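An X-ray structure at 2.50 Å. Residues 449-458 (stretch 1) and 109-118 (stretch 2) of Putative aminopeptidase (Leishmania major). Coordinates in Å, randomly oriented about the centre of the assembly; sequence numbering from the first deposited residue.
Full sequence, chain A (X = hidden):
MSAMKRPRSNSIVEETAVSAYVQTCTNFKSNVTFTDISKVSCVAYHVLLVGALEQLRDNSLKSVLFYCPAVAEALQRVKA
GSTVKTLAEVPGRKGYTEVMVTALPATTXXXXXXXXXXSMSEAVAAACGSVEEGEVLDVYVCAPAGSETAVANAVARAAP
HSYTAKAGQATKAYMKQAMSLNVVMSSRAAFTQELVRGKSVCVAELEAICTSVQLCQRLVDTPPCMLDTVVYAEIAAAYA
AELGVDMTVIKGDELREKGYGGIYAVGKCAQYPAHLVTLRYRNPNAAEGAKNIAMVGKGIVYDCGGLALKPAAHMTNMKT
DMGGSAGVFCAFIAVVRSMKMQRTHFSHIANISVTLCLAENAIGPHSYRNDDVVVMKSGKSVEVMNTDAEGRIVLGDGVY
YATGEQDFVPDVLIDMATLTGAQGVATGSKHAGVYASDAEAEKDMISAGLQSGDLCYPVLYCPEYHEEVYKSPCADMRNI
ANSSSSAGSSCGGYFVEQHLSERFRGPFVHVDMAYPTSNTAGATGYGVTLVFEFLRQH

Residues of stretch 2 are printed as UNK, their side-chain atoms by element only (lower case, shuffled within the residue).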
# COMPACT_ATOMS: atom_id res chain seq x y z
N GLY A 449 -39.76 0.01 0.62
CA GLY A 449 -38.73 -0.84 1.14
C GLY A 449 -39.11 -1.60 2.39
O GLY A 449 -38.75 -2.75 2.54
N LEU A 450 -39.83 -0.97 3.31
CA LEU A 450 -40.24 -1.68 4.53
C LEU A 450 -41.29 -2.71 4.25
O LEU A 450 -41.31 -3.77 4.87
CB LEU A 450 -40.80 -0.70 5.56
CG LEU A 450 -39.86 0.40 6.02
CD1 LEU A 450 -40.54 1.30 7.05
CD2 LEU A 450 -38.57 -0.24 6.55
N GLN A 451 -42.21 -2.39 3.35
CA GLN A 451 -43.26 -3.31 2.97
C GLN A 451 -42.74 -4.43 2.10
O GLN A 451 -43.27 -5.51 2.17
CB GLN A 451 -44.42 -2.60 2.25
CG GLN A 451 -45.48 -1.97 3.16
CD GLN A 451 -46.19 -2.95 4.09
OE1 GLN A 451 -46.16 -2.75 5.32
NE2 GLN A 451 -46.83 -4.01 3.53
N SER A 452 -41.74 -4.17 1.27
CA SER A 452 -41.23 -5.15 0.30
C SER A 452 -40.15 -6.06 0.85
O SER A 452 -39.87 -7.07 0.25
CB SER A 452 -40.64 -4.47 -0.94
OG SER A 452 -39.40 -3.84 -0.66
N GLY A 453 -39.50 -5.68 1.94
CA GLY A 453 -38.27 -6.33 2.38
C GLY A 453 -37.01 -6.07 1.55
O GLY A 453 -36.00 -6.75 1.74
N ASP A 454 -37.07 -5.13 0.60
CA ASP A 454 -35.91 -4.60 -0.14
C ASP A 454 -35.60 -3.23 0.49
O ASP A 454 -36.02 -2.18 0.01
CB ASP A 454 -36.23 -4.40 -1.63
CG ASP A 454 -36.26 -5.69 -2.45
OD1 ASP A 454 -36.12 -6.80 -1.91
OD2 ASP A 454 -36.42 -5.59 -3.69
N LEU A 455 -34.83 -3.26 1.56
CA LEU A 455 -34.65 -2.09 2.39
C LEU A 455 -33.90 -0.91 1.74
O LEU A 455 -33.23 -1.05 0.72
CB LEU A 455 -33.99 -2.48 3.71
CG LEU A 455 -34.60 -3.66 4.46
CD1 LEU A 455 -33.82 -3.93 5.74
CD2 LEU A 455 -36.05 -3.40 4.79
N CYS A 456 -34.03 0.23 2.39
CA CYS A 456 -33.75 1.54 1.85
C CYS A 456 -33.45 2.48 2.96
O CYS A 456 -33.99 2.34 4.06
CB CYS A 456 -34.99 2.11 1.22
SG CYS A 456 -35.14 1.68 -0.47
N TYR A 457 -32.65 3.50 2.65
CA TYR A 457 -32.40 4.54 3.62
C TYR A 457 -31.93 5.76 2.91
O TYR A 457 -31.11 5.63 2.02
CB TYR A 457 -31.40 4.10 4.67
CG TYR A 457 -31.48 4.97 5.86
CD1 TYR A 457 -32.41 4.74 6.84
CD2 TYR A 457 -30.67 6.10 5.96
CE1 TYR A 457 -32.52 5.59 7.95
CE2 TYR A 457 -30.77 6.96 7.05
CZ TYR A 457 -31.70 6.71 8.03
OH TYR A 457 -31.78 7.53 9.11
N PRO A 458 -32.48 6.94 3.27
CA PRO A 458 -32.11 8.21 2.68
C PRO A 458 -30.64 8.57 2.76
O PRO A 458 -30.03 8.37 3.78
CB PRO A 458 -32.91 9.22 3.53
CG PRO A 458 -34.11 8.48 3.98
CD PRO A 458 -33.54 7.13 4.28
N UNK A 109 -36.41 -2.67 14.50
CA UNK A 109 -36.32 -1.22 14.56
C UNK A 109 -37.06 -0.53 13.40
O UNK A 109 -37.49 -1.17 12.42
o UNK A 109 -34.18 -1.43 13.61
c UNK A 109 -34.88 -0.80 14.64
N UNK A 110 -37.22 0.78 13.56
CA UNK A 110 -38.07 1.56 12.68
C UNK A 110 -37.65 1.44 11.18
O UNK A 110 -38.51 1.58 10.29
n UNK A 110 -34.58 6.85 13.66
c UNK A 110 -38.11 3.05 13.15
c UNK A 110 -37.25 4.03 12.34
n UNK A 110 -36.32 5.35 14.17
c UNK A 110 -37.08 5.43 12.93
n UNK A 110 -34.63 5.72 15.66
c UNK A 110 -35.18 5.98 14.47
N UNK A 111 -36.34 1.20 10.94
CA UNK A 111 -35.76 1.15 9.57
C UNK A 111 -35.77 -0.21 8.90
O UNK A 111 -35.21 -0.36 7.81
c UNK A 111 -34.27 1.56 9.57
o UNK A 111 -33.52 0.64 10.38
c UNK A 111 -34.08 2.99 10.07
N UNK A 112 -36.39 -1.20 9.55
CA UNK A 112 -36.43 -2.55 9.06
C UNK A 112 -37.87 -2.97 8.84
O UNK A 112 -38.81 -2.39 9.38
n UNK A 112 -34.79 -5.72 10.30
c UNK A 112 -35.41 -4.88 9.48
c UNK A 112 -35.76 -3.50 10.07
o UNK A 112 -35.70 -5.19 8.31
N UNK A 113 -38.00 -3.99 8.02
CA UNK A 113 -39.26 -4.51 7.65
C UNK A 113 -39.88 -5.20 8.85
O UNK A 113 -39.29 -6.13 9.39
s UNK A 113 -40.42 -6.62 6.29
c UNK A 113 -39.05 -5.50 6.51
N UNK A 114 -41.08 -4.77 9.25
CA UNK A 114 -41.74 -5.28 10.48
C UNK A 114 -42.14 -6.77 10.44
O UNK A 114 -42.38 -7.38 11.49
c UNK A 114 -42.02 -3.99 8.44
c UNK A 114 -43.33 -4.22 9.15
c UNK A 114 -42.99 -4.43 10.58
N UNK A 115 -42.23 -7.32 9.24
CA UNK A 115 -42.45 -8.75 9.05
C UNK A 115 -41.16 -9.57 9.17
O UNK A 115 -41.23 -10.78 9.18
c UNK A 115 -46.22 -6.86 7.89
c UNK A 115 -45.20 -7.75 8.21
c UNK A 115 -43.06 -9.00 7.66
c UNK A 115 -44.20 -7.43 6.05
c UNK A 115 -45.21 -6.52 5.72
c UNK A 115 -44.17 -8.04 7.29
c UNK A 115 -46.23 -6.25 6.63
o UNK A 115 -47.23 -5.36 6.30
N UNK A 116 -40.00 -8.91 9.23
CA UNK A 116 -38.68 -9.54 9.31
C UNK A 116 -38.42 -10.51 8.21
O UNK A 116 -38.05 -11.63 8.45
c UNK A 116 -36.92 -8.30 11.46
c UNK A 116 -38.15 -9.15 11.79
c UNK A 116 -34.81 -8.78 12.65
c UNK A 116 -38.42 -10.18 10.68
n UNK A 116 -36.03 -8.27 12.61
n UNK A 116 -34.12 -8.73 13.79
n UNK A 116 -34.25 -9.34 11.58
N UNK A 117 -38.57 -10.02 6.98
CA UNK A 117 -38.26 -10.77 5.77
C UNK A 117 -36.80 -11.24 5.65
O UNK A 117 -36.52 -12.16 4.89
c UNK A 117 -38.62 -9.94 4.55
N UNK A 118 -35.90 -10.60 6.37
CA UNK A 118 -34.51 -11.03 6.41
C UNK A 118 -34.33 -12.37 7.10
O UNK A 118 -33.63 -13.24 6.61
o UNK A 118 -35.11 -9.81 8.90
c UNK A 118 -34.17 -9.28 8.27
o UNK A 118 -33.70 -8.17 8.60
c UNK A 118 -33.58 -9.97 7.04

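Position 109 carries one carbon and then one oxygen, a primary hydroxyl without a branch, and is serine. Ser109 lies beyond the reach of stretch 1, but its O accepts a backbone hydrogen bond from N of position 112 at 3.1 Å, closing a type I turn.

Position 110 has three carbons, a nitrogen, and a carbon bearing two more nitrogens: a guanidinium group, hence arginine. The side chain of Arg110 comes no nearer to stretch 1 than 5.4 Å, from Arg110 NH1 to Tyr457 OH, and its backbone O, 3.8 Å from Leu450 CD1, makes the contact.

At position 111 the first side-chain carbon branches to one oxygen and one carbon. A branched hydroxyl of this kind is threonine, although the shape alone could not separate it from valine; the oxygen does. Thr111 CG2 packs 3.7 Å from Tyr457 CE1, approaching the ring obliquely, while its O lies 3.6 Å from Leu450 CD2.

Position 112 shows two carbons, the second carrying one oxygen and one nitrogen, a carboxamide attached directly to CB, so asparagine. Its CA-to-CB bond points away from stretch 1, yet the end of the side chain comes nearer: Asn112 OD1 sits 3.4 Å from Leu455 CD1. The same oxygen accepts a hydrogen bond from N of position 113 at 2.6 Å.

Position 113 ends in sulfur after a single carbon, which identifies cysteine. Cys113 CB lies 3.3 Å from Leu450 O and 4.0 Å from Leu455 CD2, and Cys113 CA makes a CA-H...O contact with Leu450 O at 3.5 Å.

Three carbons close a ring onto the backbone nitrogen at position 114, the signature of proline. Pro114 CD approaches Leu450 O at 3.6 Å.

Position 115 has one carbon leading to a six-carbon ring with a terminal oxygen, a phenol, hence tyrosine. Gln451 NE2 donates to Tyr115 OH at 3.1 Å, with an N-H...acceptor angle of 137°, and lies near the plane of the ring, at its edge.

The guanidinium pattern recurs at position 116, again arginine. Arg116 is out of reach of stretch 1; its N donates to Cys113 O at 2.9 Å in a second type I turn, and it occupies the N-cap position.

A single carbon at position 117 means alanine. Ala117 CB points toward stretch 1, 4.2 Å from Gly453 CA.

Position 118 has two carbons, the second bearing two oxygens: aspartate. Asp118 OD1 forms a salt bridge with Arg116 NH1 at 2.9 Å, and Asp118 OD2 accepts from Asn112 ND2 at 3.2 Å, tying the loop to the helix start.

The contact buries 488 Å² and is mainly packing, with one hydrogen bond across it. Leu450 lies along the backbone of 110-112, and its CA is 4.3 Å from that of Cys113. Gly453 has positive phi (72°), which favours glycine, and an ideal CB there would clash with Ala117 CB at 3.0 Å; the absent side chain thus leaves room for the alanine.

Stretch 2 (109-118) SRTNCPYRAD
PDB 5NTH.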